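Local coordinates for protein SaTIE-TED (Staphylococcus aureus, PDB 6FX6) that is of unknown function but, as the thioester domain of a cell-wall-anchored surface protein, probably helps the bacterium attach covalently to host molecules through a reactive thioester, at residues Gly154-Thr159 with Leu233-Ile238; Val175-Lys178 with Lys183-Val186; Val10-Lys15 with Ala54-Val59; Phe30-Trp35 with Leu103-Leu108. All coordinates share one frame; numbering follows the deposited sequence.

Overall arrangement
Two pairs of contacts lie on opposite sides of the chain's centre. Interactions 1 and 2 share one end: strand 183-186 of the interaction 2 hairpin neighbours strand 154-157 in a three-stranded sheet, and interaction 1 ties that sheet to a four-stranded one. Interactions 3 and 4, centres about 14 Å apart, share the other end, where strands 5-13 and 30-40 are neighbours. Interactions 1 and 4 are buried and made by apolar or aromatic side chains alone; interaction 2, partly buried, adds a pair of backbone hydrogen bonds; interaction 3 is also apolar but lies at the surface. Interactions 3 and 4 each have a zinc-bound aspartate in the strand-side segment, away from the hydrophobic touch.

Interaction 1: Gly154-Thr159 with Leu233-Ile238; sequences GVFVDT and LTLQVI
Phe156 meets Leu233 and Leu235 where two beta sheets pack face to face, in the manner of a beta sandwich. Strand 154-157 is an outer strand of a three-stranded antiparallel sheet, while strand 231-238 runs inside a four-stranded mixed sheet. The nearest CA atoms of the two segments, those of Phe156 and Leu233, are 9.7 Å apart, a spacing bridged by side chains and not by backbone pairing.

The contact is wholly apolar. Leu233 and Leu235 stand two residues apart, so both point to the same side of their strand, toward Phe156. Leu233 lays CD1 over one face of the phenyl ring, 4.2 Å from CG of Phe156 and displaced toward the rim; the two side chains cross at about a right angle. Leu235 approaches the far end of the ring obliquely with CD2. A large flat ring suits this place because it spans the intersheet gap and offers separate parts of its carbon surface to two branched neighbours. Its CG lies beside the backbone N (chi1 -56°), which swings the ring back above Gly154.

Other apolar groups close the interface: Val186 touches both Phe156 and Leu235, and Ile198 and Ile148 pack on Leu235.

Side-chain hydrogen bonds lie to the flanks. Asp158 accepts from the backbone N of Ser140 and bonds Thr162, and Thr234 bonds Thr197 on the other surface of its sheet. At the ring's outer end, CD2 of Leu235 sits equally close to CE2 and CZ of Phe156, 4.0 Å from each.

Interaction 2: Val175-Lys178 with Lys183-Val186; sequences VNAK and KLIV
Lys178 and Ile185 form a hydrogen-bonded antiparallel pair in the beta hairpin of strands 175-180 and 183-188, whose segments here run at 156° to each other.

Two backbone hydrogen bonds hold this pair. Lys178 N donates to Ile185 O at 2.9 Å, and Ile185 N returns a bond of 2.7 Å to Lys178 O, both close to straight, about 170° at the hydrogen.

Ala177 and Val186 form the next, non-hydrogen-bonded pair; around it lie two CA-H...O contacts, Ala177 CA to Ile185 O and Val186 CA to Asn176 O, each 3.4 Å.

The apolar contacts are light and lie on the face of Ala177 and Val186, which looks toward the neighbouring sheet. Val175 CG1 approaches Val186 CG1 at 4.3 Å, and Leu184 brings CD1 near Ala177 CB. Leu184 can do this because its CG stands anti to the backbone N (chi1 176°). Ile198 packs against Val175 and Val186; small or branched aliphatic residues suit this side, where the short methyl of Ala177 also touches Ile198.

On the other face, Ile185 rests the carbon atoms CB and CG1 against the carbonyl oxygen of Lys178, and Lys178 extends its chain fully outward, carrying its amine away from the hairpin, as befits an exposed position.

The two strands are thus joined mainly by main-chain hydrogen bonds, and the side chains mark the faces: aliphatic toward the neighbouring sheet, with Asn176 and Lys178 on the more exposed side.

Interaction 3: Val10-Lys15 with Ala54-Val59; sequences VKWIDK and AAIGAV. With ZN (zinc ion), chain B.
Val10 and Ile56 make the tight part of this contact. Ile56 CG2 lies 3.6 Å from Val10 CG1, and Ile56 CD1 nestles 3.7 Å from Val10 CB, so two branches of the isoleucine grip one valine while the side chains cross at about a right angle. Val10 CG1 occupies the crowded position between its backbone N and carbonyl carbon (chi1 67°), the setting that directs this methyl at Ile56. Beta-branched residues suit the place: Val10 is broad close to the backbone, and Ile56 adds a longer branch whose CD1 reaches Val10 CB.

Ile56 sits at the second position of a type II beta turn from Ala55 to Ala58, closed by Ala58 N donating to Ala55 O. Gly57 follows with a positive phi of 82°, a conformation readily adopted by a residue without a side chain. The turn precedes strand 59-64 and packs its isoleucine against strand 5-13, an inner strand of the large antiparallel sheet; Phe38 and Leu8 also touch Ile56.

Toward solvent the packing thins. Exposed Trp12 reaches Ile56 obliquely, its CZ2 4.2 Å from CG1, while Val10 CG2 lies over the centre of one indole face. Arg34 makes a cation-pi contact with the same indole. Farther along, Asp14 stands clear of the turn and binds a zinc ion through OD2 at 2.0 Å, and a water occupies another ligand position of the metal, 2.1 Å from it.

Interaction 4: Phe30-Trp35 with Leu103-Leu108; sequences FTMDRW and LIWELL. With ZN (zinc ion), chain C.
Helix 94-107 packs against the large antiparallel sheet here, with Trp105 reaching from the helix to Met32 and Trp35 of strand 30-40. Their backbones lie far apart: the nearest CA atoms, of Trp35 and Trp105, are 13.6 Å from each other, and only long side chains could meet across such a gap. Met32, present as selenomethionine, places SE in the plane of the Trp105 ring at its edge, 4.0 Å from both CH2 and CZ3, a Met-aromatic contact. A bend at chi3 (132°) turns CE back over the centre of the Trp35 ring, 3.7 Å above it, so one flexible side chain serves both indoles.

The tryptophans slide past each other, their planes 30° apart and six-membered ring centroids 5.6 Å apart; the rings barely overlap, and the closest touch is Trp35 CZ2 to Trp105 CZ3 at 3.8 Å. Trp105 also meets the ring of Tyr22 and gives a weak hydrogen bond from NE1 to Cys47 O. On the outer side, Asp33 binds a zinc ion through OD1. The arrangement is a Met-aromatic contact joined to an offset pair of indoles, in the hydrophobic layer between helix 94-107 and the antiparallel sheet.

Interaction 1: Gly154-Thr159 with Leu233-Ile238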
loop_
_atom_site.group_PDB
_atom_site.type_symbol
_atom_site.label_atom_id
_atom_site.label_comp_id
_atom_site.label_asym_id
_atom_site.label_seq_id
_atom_site.Cartn_x
_atom_site.Cartn_y
_atom_site.Cartn_z
ATOM N N GLY A 154 -30.732 8.151 -6.029
ATOM C CA GLY A 154 -30.434 8.483 -4.635
ATOM C C GLY A 154 -29.082 9.164 -4.507
ATOM O O GLY A 154 -28.146 8.860 -5.259
ATOM N N VAL A 155 -28.992 10.092 -3.556
ATOM C CA VAL A 155 -27.772 10.840 -3.274
ATOM C C VAL A 155 -27.428 10.629 -1.802
ATOM O O VAL A 155 -28.288 10.768 -0.939
ATOM C CB VAL A 155 -27.964 12.338 -3.581
ATOM C CG1 VAL A 155 -26.763 13.160 -3.116
ATOM C CG2 VAL A 155 -28.203 12.531 -5.074
ATOM N N PHE A 156 -26.174 10.279 -1.531
ATOM C CA PHE A 156 -25.708 10.013 -0.173
ATOM C C PHE A 156 -24.458 10.835 0.071
ATOM O O PHE A 156 -23.469 10.693 -0.656
ATOM C CB PHE A 156 -25.427 8.525 0.013
ATOM C CG PHE A 156 -26.604 7.651 -0.310
ATOM C CD1 PHE A 156 -27.651 7.518 0.592
ATOM C CD2 PHE A 156 -26.686 6.991 -1.536
ATOM C CE1 PHE A 156 -28.756 6.725 0.290
ATOM C CE2 PHE A 156 -27.784 6.195 -1.844
ATOM C CZ PHE A 156 -28.820 6.062 -0.930
ATOM N N VAL A 157 -24.522 11.708 1.076
ATOM C CA VAL A 157 -23.442 12.632 1.377
ATOM C C VAL A 157 -22.496 11.992 2.386
ATOM O O VAL A 157 -22.932 11.480 3.413
ATOM C CB VAL A 157 -23.979 13.964 1.952
ATOM C CG1 VAL A 157 -22.834 14.907 2.316
ATOM C CG2 VAL A 157 -24.924 14.631 0.957
ATOM N N ASP A 158 -21.204 12.032 2.082
ATOM C CA ASP A 158 -20.162 11.641 3.022
ATOM C C ASP A 158 -19.731 12.867 3.832
ATOM O O ASP A 158 -18.923 13.664 3.366
ATOM C CB ASP A 158 -18.964 11.046 2.270
ATOM C CG ASP A 158 -17.787 10.718 3.185
ATOM O OD1 ASP A 158 -17.984 10.598 4.411
ATOM O OD2 ASP A 158 -16.657 10.586 2.668
ATOM N N THR A 159 -20.253 12.996 5.049
ATOM C CA THR A 159 -19.868 14.089 5.952
ATOM C C THR A 159 -18.444 13.962 6.531
ATOM O O THR A 159 -17.956 14.917 7.134
ATOM C CB THR A 159 -20.875 14.258 7.116
ATOM O OG1 THR A 159 -21.063 13.009 7.791
ATOM C CG2 THR A 159 -22.216 14.749 6.595
ATOM N N LEU A 233 -21.542 0.573 1.551
ATOM C CA LEU A 233 -22.916 0.942 1.829
ATOM C C LEU A 233 -23.810 -0.097 1.178
ATOM O O LEU A 233 -23.636 -0.408 -0.012
ATOM C CB LEU A 233 -23.172 2.324 1.234
ATOM C CG LEU A 233 -24.573 2.940 1.231
ATOM C CD1 LEU A 233 -24.477 4.455 1.332
ATOM C CD2 LEU A 233 -25.355 2.558 -0.010
ATOM N N THR A 234 -24.765 -0.628 1.943
ATOM C CA THR A 234 -25.700 -1.624 1.430
ATOM C C THR A 234 -27.043 -0.968 1.153
ATOM O O THR A 234 -27.643 -0.379 2.049
ATOM C CB THR A 234 -25.856 -2.802 2.411
ATOM O OG1 THR A 234 -24.588 -3.448 2.565
ATOM C CG2 THR A 234 -26.871 -3.834 1.892
ATOM N N LEU A 235 -27.505 -1.066 -0.092
ATOM C CA LEU A 235 -28.826 -0.570 -0.469
ATOM C C LEU A 235 -29.868 -1.657 -0.272
ATOM O O LEU A 235 -29.655 -2.789 -0.692
ATOM C CB LEU A 235 -28.841 -0.156 -1.930
ATOM C CG LEU A 235 -27.811 0.877 -2.391
ATOM C CD1 LEU A 235 -27.806 0.965 -3.911
ATOM C CD2 LEU A 235 -28.086 2.239 -1.777
ATOM N N GLN A 236 -30.984 -1.311 0.365
ATOM C CA GLN A 236 -32.137 -2.198 0.464
ATOM C C GLN A 236 -33.073 -1.802 -0.677
ATOM O O GLN A 236 -33.769 -0.787 -0.596
ATOM C CB GLN A 236 -32.822 -2.055 1.824
ATOM C CG GLN A 236 -31.949 -2.446 3.011
ATOM C CD GLN A 236 -32.600 -2.167 4.363
ATOM O OE1 GLN A 236 -33.415 -1.249 4.508
ATOM N NE2 GLN A 236 -32.228 -2.955 5.369
ATOM N N VAL A 237 -33.069 -2.598 -1.746
ATOM C CA VAL A 237 -33.725 -2.214 -2.998
ATOM C C VAL A 237 -35.209 -2.565 -2.902
ATOM O O VAL A 237 -35.559 -3.736 -2.779
ATOM C CB VAL A 237 -33.078 -2.897 -4.225
ATOM C CG1 VAL A 237 -33.650 -2.331 -5.520
ATOM C CG2 VAL A 237 -31.561 -2.715 -4.197
ATOM N N ILE A 238 -36.060 -1.539 -2.950
ATOM C CA ILE A 238 -37.511 -1.691 -2.800
ATOM C C ILE A 238 -38.132 -1.871 -4.183
ATOM O O ILE A 238 -38.055 -0.972 -5.018
ATOM C CB ILE A 238 -38.137 -0.473 -2.082
ATOM C CG1 ILE A 238 -37.586 -0.369 -0.654
ATOM C CG2 ILE A 238 -39.664 -0.578 -2.053
ATOM C CD1 ILE A 238 -37.827 0.971 0.006
#

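Interaction 2: Val175-Lys178 with Lys183-Val186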
loop_
_atom_site.group_PDB
_atom_site.type_symbol
_atom_site.label_atom_id
_atom_site.label_comp_id
_atom_site.label_asym_id
_atom_site.label_seq_id
_atom_site.Cartn_x
_atom_site.Cartn_y
_atom_site.Cartn_z
ATOM N N VAL A 175 -26.980 -1.951 -10.540
ATOM C CA VAL A 175 -26.700 -0.787 -9.689
ATOM C C VAL A 175 -25.657 0.085 -10.382
ATOM O O VAL A 175 -24.594 -0.412 -10.776
ATOM C CB VAL A 175 -26.181 -1.196 -8.289
ATOM C CG1 VAL A 175 -25.846 0.035 -7.440
ATOM C CG2 VAL A 175 -27.211 -2.058 -7.569
ATOM N N ASN A 176 -25.981 1.370 -10.540
ATOM C CA ASN A 176 -25.041 2.382 -11.027
ATOM C C ASN A 176 -24.643 3.262 -9.854
ATOM O O ASN A 176 -25.498 3.695 -9.082
ATOM C CB ASN A 176 -25.669 3.248 -12.120
ATOM C CG ASN A 176 -25.648 2.582 -13.476
ATOM O OD1 ASN A 176 -26.143 1.466 -13.637
ATOM N ND2 ASN A 176 -25.080 3.266 -14.465
ATOM N N ALA A 177 -23.348 3.530 -9.737
ATOM C CA ALA A 177 -22.812 4.315 -8.637
ATOM C C ALA A 177 -21.686 5.202 -9.136
ATOM O O ALA A 177 -20.701 4.699 -9.676
ATOM C CB ALA A 177 -22.310 3.400 -7.535
ATOM N N LYS A 178 -21.843 6.515 -8.947
ATOM C CA LYS A 178 -20.832 7.509 -9.312
ATOM C C LYS A 178 -20.579 8.454 -8.137
ATOM O O LYS A 178 -21.470 8.693 -7.316
ATOM C CB LYS A 178 -21.289 8.309 -10.542
ATOM C CG LYS A 178 -20.197 9.191 -11.138
ATOM C CD LYS A 178 -20.632 9.937 -12.390
ATOM C CE LYS A 178 -19.527 10.885 -12.840
ATOM N NZ LYS A 178 -19.845 11.588 -14.111
ATOM N N LYS A 183 -20.533 13.513 -2.661
ATOM C CA LYS A 183 -21.823 12.867 -2.864
ATOM C C LYS A 183 -21.636 11.544 -3.611
ATOM O O LYS A 183 -20.901 11.482 -4.598
ATOM C CB LYS A 183 -22.758 13.792 -3.647
ATOM C CG LYS A 183 -22.847 15.202 -3.085
ATOM C CD LYS A 183 -24.175 15.865 -3.422
ATOM C CE LYS A 183 -24.254 17.284 -2.879
ATOM N NZ LYS A 183 -25.661 17.767 -2.782
ATOM N N LEU A 184 -22.282 10.494 -3.110
ATOM C CA LEU A 184 -22.381 9.217 -3.804
ATOM C C LEU A 184 -23.732 9.205 -4.505
ATOM O O LEU A 184 -24.765 9.271 -3.838
ATOM C CB LEU A 184 -22.268 8.045 -2.820
ATOM C CG LEU A 184 -22.442 6.633 -3.408
ATOM C CD1 LEU A 184 -21.355 6.319 -4.424
ATOM C CD2 LEU A 184 -22.476 5.573 -2.311
ATOM N N ILE A 185 -23.709 9.130 -5.837
ATOM C CA ILE A 185 -24.903 9.219 -6.681
ATOM C C ILE A 185 -25.256 7.807 -7.144
ATOM O O ILE A 185 -24.467 7.164 -7.827
ATOM C CB ILE A 185 -24.656 10.113 -7.930
ATOM C CG1 ILE A 185 -23.992 11.451 -7.559
ATOM C CG2 ILE A 185 -25.949 10.350 -8.706
ATOM C CD1 ILE A 185 -24.781 12.319 -6.605
ATOM N N VAL A 186 -26.454 7.341 -6.796
ATOM C CA VAL A 186 -26.826 5.937 -6.957
ATOM C C VAL A 186 -28.181 5.772 -7.625
ATOM O O VAL A 186 -29.131 6.479 -7.294
ATOM C CB VAL A 186 -26.890 5.233 -5.590
ATOM C CG1 VAL A 186 -27.251 3.766 -5.754
ATOM C CG2 VAL A 186 -25.566 5.376 -4.857
#

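Interaction 3: Val10-Lys15 with Ala54-Val59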
loop_
_atom_site.group_PDB
_atom_site.type_symbol
_atom_site.label_atom_id
_atom_site.label_comp_id
_atom_site.label_asym_id
_atom_site.label_seq_id
_atom_site.Cartn_x
_atom_site.Cartn_y
_atom_site.Cartn_z
ATOM N N VAL A 10 17.931 -5.971 -9.916
ATOM C CA VAL A 10 18.296 -4.736 -9.238
ATOM C C VAL A 10 18.563 -3.627 -10.248
ATOM O O VAL A 10 18.940 -3.897 -11.382
ATOM C CB VAL A 10 19.555 -4.943 -8.355
ATOM C CG1 VAL A 10 20.793 -5.231 -9.198
ATOM C CG2 VAL A 10 19.798 -3.743 -7.446
ATOM N N LYS A 11 18.335 -2.388 -9.819
ATOM C CA LYS A 11 18.890 -1.210 -10.472
ATOM C C LYS A 11 19.633 -0.428 -9.400
ATOM O O LYS A 11 19.073 -0.121 -8.348
ATOM C CB LYS A 11 17.794 -0.378 -11.138
ATOM C CG LYS A 11 17.206 -1.080 -12.359
ATOM C CD LYS A 11 16.556 -0.134 -13.362
ATOM C CE LYS A 11 15.090 0.118 -13.053
ATOM N NZ LYS A 11 14.412 0.860 -14.151
ATOM N N TRP A 12 20.906 -0.144 -9.654
ATOM C CA TRP A 12 21.763 0.495 -8.660
ATOM C C TRP A 12 21.571 2.003 -8.675
ATOM O O TRP A 12 21.525 2.624 -9.739
ATOM C CB TRP A 12 23.234 0.143 -8.904
ATOM C CG TRP A 12 23.521 -1.308 -8.665
ATOM C CD1 TRP A 12 23.786 -2.260 -9.605
ATOM C CD2 TRP A 12 23.546 -1.975 -7.399
ATOM N NE1 TRP A 12 23.983 -3.477 -9.001
ATOM C CE2 TRP A 12 23.841 -3.329 -7.647
ATOM C CE3 TRP A 12 23.351 -1.555 -6.076
ATOM C CZ2 TRP A 12 23.952 -4.273 -6.619
ATOM C CZ3 TRP A 12 23.456 -2.495 -5.051
ATOM C CH2 TRP A 12 23.752 -3.838 -5.331
ATOM N N ILE A 13 21.451 2.575 -7.480
ATOM C CA ILE A 13 21.404 4.012 -7.284
ATOM C C ILE A 13 22.742 4.384 -6.653
ATOM O O ILE A 13 22.997 4.068 -5.492
ATOM C CB ILE A 13 20.232 4.397 -6.358
ATOM C CG1 ILE A 13 18.896 3.965 -6.990
ATOM C CG2 ILE A 13 20.244 5.897 -6.059
ATOM C CD1 ILE A 13 17.739 3.885 -6.018
ATOM N N ASP A 14 23.603 5.029 -7.429
ATOM C CA ASP A 14 24.940 5.393 -6.979
ATOM C C ASP A 14 25.258 6.795 -7.485
ATOM O O ASP A 14 25.360 7.016 -8.694
ATOM C CB ASP A 14 25.971 4.374 -7.494
ATOM C CG ASP A 14 27.377 4.608 -6.942
ATOM O OD1 ASP A 14 27.534 5.357 -5.957
ATOM O OD2 ASP A 14 28.338 4.031 -7.496
ATOM N N LYS A 15 25.401 7.735 -6.553
ATOM C CA LYS A 15 25.753 9.111 -6.885
ATOM C C LYS A 15 27.026 9.557 -6.159
ATOM O O LYS A 15 27.267 10.754 -6.006
ATOM C CB LYS A 15 24.559 10.027 -6.587
ATOM C CG LYS A 15 23.359 9.727 -7.474
ATOM C CD LYS A 15 22.138 10.568 -7.136
ATOM C CE LYS A 15 20.909 10.062 -7.885
ATOM N NZ LYS A 15 19.658 10.747 -7.461
ATOM N N ALA A 54 21.457 -8.628 0.237
ATOM C CA ALA A 54 20.616 -9.400 -0.680
ATOM C C ALA A 54 21.469 -10.197 -1.677
ATOM O O ALA A 54 22.584 -9.785 -2.011
ATOM C CB ALA A 54 19.655 -8.478 -1.420
ATOM N N ALA A 55 20.930 -11.330 -2.141
ATOM C CA ALA A 55 21.592 -12.188 -3.136
ATOM C C ALA A 55 21.132 -11.832 -4.550
ATOM O O ALA A 55 20.301 -12.525 -5.142
ATOM C CB ALA A 55 21.314 -13.656 -2.837
ATOM N N ILE A 56 21.689 -10.746 -5.081
ATOM C CA ILE A 56 21.351 -10.248 -6.416
ATOM C C ILE A 56 21.657 -11.309 -7.471
ATOM O O ILE A 56 22.705 -11.945 -7.429
ATOM C CB ILE A 56 22.142 -8.956 -6.776
ATOM C CG1 ILE A 56 21.794 -7.794 -5.829
ATOM C CG2 ILE A 56 21.915 -8.544 -8.235
ATOM C CD1 ILE A 56 20.325 -7.469 -5.737
ATOM N N GLY A 57 20.720 -11.495 -8.401
ATOM C CA GLY A 57 20.873 -12.439 -9.504
ATOM C C GLY A 57 20.547 -13.888 -9.181
ATOM O O GLY A 57 20.591 -14.737 -10.074
ATOM N N ALA A 58 20.211 -14.175 -7.921
ATOM C CA ALA A 58 19.957 -15.542 -7.471
ATOM C C ALA A 58 18.467 -15.839 -7.485
ATOM O O ALA A 58 17.636 -14.937 -7.331
ATOM C CB ALA A 58 20.518 -15.757 -6.072
ATOM N N VAL A 59 18.152 -17.121 -7.643
ATOM C CA VAL A 59 16.782 -17.616 -7.638
ATOM C C VAL A 59 16.278 -17.653 -6.192
ATOM O O VAL A 59 16.889 -18.294 -5.337
ATOM C CB VAL A 59 16.698 -19.033 -8.259
ATOM C CG1 VAL A 59 15.278 -19.591 -8.170
ATOM C CG2 VAL A 59 17.182 -19.009 -9.706
HETATM ZN ZN ZN B . 28.038 2.817 -9.050
HETATM O O HOH W 1 26.936 1.092 -8.421
#

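Interaction 4: Phe30-Trp35 with Leu103-Leu108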
loop_
_atom_site.group_PDB
_atom_site.type_symbol
_atom_site.label_atom_id
_atom_site.label_comp_id
_atom_site.label_asym_id
_atom_site.label_seq_id
_atom_site.Cartn_x
_atom_site.Cartn_y
_atom_site.Cartn_z
ATOM N N PHE A 30 27.057 1.128 9.694
ATOM C CA PHE A 30 27.278 0.676 8.323
ATOM C C PHE A 30 27.014 1.857 7.393
ATOM O O PHE A 30 25.965 2.504 7.490
ATOM C CB PHE A 30 26.314 -0.480 8.026
ATOM C CG PHE A 30 26.534 -1.172 6.699
ATOM C CD1 PHE A 30 25.907 -0.715 5.536
ATOM C CD2 PHE A 30 27.307 -2.328 6.624
ATOM C CE1 PHE A 30 26.086 -1.375 4.321
ATOM C CE2 PHE A 30 27.489 -2.991 5.414
ATOM C CZ PHE A 30 26.877 -2.514 4.261
ATOM N N THR A 31 27.970 2.131 6.502
ATOM C CA THR A 31 27.869 3.228 5.545
ATOM C C THR A 31 27.317 2.709 4.223
ATOM O O THR A 31 27.927 1.854 3.590
ATOM C CB THR A 31 29.247 3.870 5.298
ATOM O OG1 THR A 31 29.784 4.329 6.543
ATOM C CG2 THR A 31 29.146 5.052 4.329
HETATM N N MSE A 32 26.169 3.232 3.809
HETATM C CA MSE A 32 25.571 2.858 2.527
HETATM C C MSE A 32 25.859 3.946 1.528
HETATM O O MSE A 32 25.209 4.995 1.534
HETATM C CB MSE A 32 24.080 2.580 2.697
HETATM C CG MSE A 32 23.792 1.157 2.236
HETATM SE SE MSE A 32 21.887 0.811 2.467
HETATM C CE MSE A 32 21.472 0.018 0.712
ATOM N N ASP A 33 26.861 3.701 0.678
ATOM C CA ASP A 33 27.250 4.637 -0.384
ATOM C C ASP A 33 26.678 4.266 -1.769
ATOM O O ASP A 33 27.093 4.809 -2.790
ATOM C CB ASP A 33 28.772 4.821 -0.418
ATOM C CG ASP A 33 29.533 3.550 -0.778
ATOM O OD1 ASP A 33 28.969 2.441 -0.761
ATOM O OD2 ASP A 33 30.731 3.664 -1.070
ATOM N N ARG A 34 25.729 3.333 -1.785
ATOM C CA ARG A 34 24.885 3.074 -2.947
ATOM C C ARG A 34 23.608 2.411 -2.448
ATOM O O ARG A 34 23.520 2.017 -1.275
ATOM C CB ARG A 34 25.588 2.172 -3.967
ATOM C CG ARG A 34 26.058 0.850 -3.392
ATOM C CD ARG A 34 26.278 -0.224 -4.450
ATOM N NE ARG A 34 26.373 -1.550 -3.828
ATOM C CZ ARG A 34 26.815 -2.663 -4.417
ATOM N NH1 ARG A 34 26.833 -3.801 -3.720
ATOM N NH2 ARG A 34 27.238 -2.662 -5.684
ATOM N N TRP A 35 22.629 2.271 -3.336
ATOM C CA TRP A 35 21.335 1.728 -2.951
ATOM C C TRP A 35 20.779 0.793 -4.007
ATOM O O TRP A 35 20.741 1.129 -5.196
ATOM C CB TRP A 35 20.346 2.863 -2.659
ATOM C CG TRP A 35 19.398 2.506 -1.588
ATOM C CD1 TRP A 35 18.351 1.646 -1.688
ATOM C CD2 TRP A 35 19.413 2.971 -0.235
ATOM N NE1 TRP A 35 17.706 1.544 -0.487
ATOM C CE2 TRP A 35 18.334 2.349 0.428
ATOM C CE3 TRP A 35 20.219 3.862 0.479
ATOM C CZ2 TRP A 35 18.042 2.587 1.776
ATOM C CZ3 TRP A 35 19.934 4.096 1.818
ATOM C CH2 TRP A 35 18.853 3.461 2.452
ATOM N N LEU A 103 11.848 4.036 5.605
ATOM C CA LEU A 103 10.694 4.028 6.511
ATOM C C LEU A 103 10.254 2.607 6.871
ATOM O O LEU A 103 9.917 2.338 8.026
ATOM C CB LEU A 103 9.517 4.807 5.905
ATOM C CG LEU A 103 8.275 4.988 6.797
ATOM C CD1 LEU A 103 8.639 5.509 8.180
ATOM C CD2 LEU A 103 7.279 5.918 6.120
ATOM N N ILE A 104 10.247 1.718 5.875
ATOM C CA ILE A 104 10.039 0.282 6.094
ATOM C C ILE A 104 11.050 -0.236 7.109
ATOM O O ILE A 104 10.683 -0.940 8.047
ATOM C CB ILE A 104 10.127 -0.517 4.764
ATOM C CG1 ILE A 104 8.851 -0.299 3.945
ATOM C CG2 ILE A 104 10.339 -2.013 5.008
ATOM C CD1 ILE A 104 8.977 -0.670 2.480
ATOM N N TRP A 105 12.316 0.126 6.921
ATOM C CA TRP A 105 13.377 -0.298 7.833
ATOM C C TRP A 105 13.266 0.274 9.248
ATOM O O TRP A 105 13.714 -0.377 10.185
ATOM C CB TRP A 105 14.763 0.029 7.265
ATOM C CG TRP A 105 15.277 -0.909 6.220
ATOM C CD1 TRP A 105 14.728 -2.093 5.808
ATOM C CD2 TRP A 105 16.490 -0.758 5.488
ATOM N NE1 TRP A 105 15.514 -2.670 4.843
ATOM C CE2 TRP A 105 16.606 -1.874 4.631
ATOM C CE3 TRP A 105 17.494 0.217 5.472
ATOM C CZ2 TRP A 105 17.681 -2.038 3.755
ATOM C CZ3 TRP A 105 18.562 0.057 4.599
ATOM C CH2 TRP A 105 18.646 -1.063 3.749
ATOM N N GLU A 106 12.689 1.467 9.411
ATOM C CA GLU A 106 12.413 2.004 10.756
ATOM C C GLU A 106 11.494 1.095 11.567
ATOM O O GLU A 106 11.682 0.953 12.771
ATOM C CB GLU A 106 11.806 3.412 10.706
ATOM C CG GLU A 106 12.801 4.502 10.334
ATOM C CD GLU A 106 12.512 5.856 10.968
ATOM O OE1 GLU A 106 12.191 5.898 12.176
ATOM O OE2 GLU A 106 12.633 6.887 10.262
ATOM N N LEU A 107 10.513 0.485 10.903
ATOM C CA LEU A 107 9.601 -0.459 11.559
ATOM C C LEU A 107 10.233 -1.809 11.890
ATOM O O LEU A 107 9.718 -2.534 12.735
ATOM C CB LEU A 107 8.350 -0.689 10.703
ATOM C CG LEU A 107 7.381 0.484 10.570
ATOM C CD1 LEU A 107 6.257 0.075 9.635
ATOM C CD2 LEU A 107 6.833 0.921 11.930
ATOM N N LEU A 108 11.324 -2.149 11.209
ATOM C CA LEU A 108 12.041 -3.405 11.427
ATOM C C LEU A 108 13.364 -3.229 12.192
ATOM O O LEU A 108 14.242 -4.096 12.119
ATOM C CB LEU A 108 12.292 -4.076 10.072
ATOM C CG LEU A 108 11.048 -4.285 9.207
ATOM C CD1 LEU A 108 11.434 -4.819 7.837
ATOM C CD2 LEU A 108 10.068 -5.223 9.896
HETATM ZN ZN ZN C . 29.795 0.803 -1.465
HETATM O O HOH W 2 28.273 -0.782 -1.578
#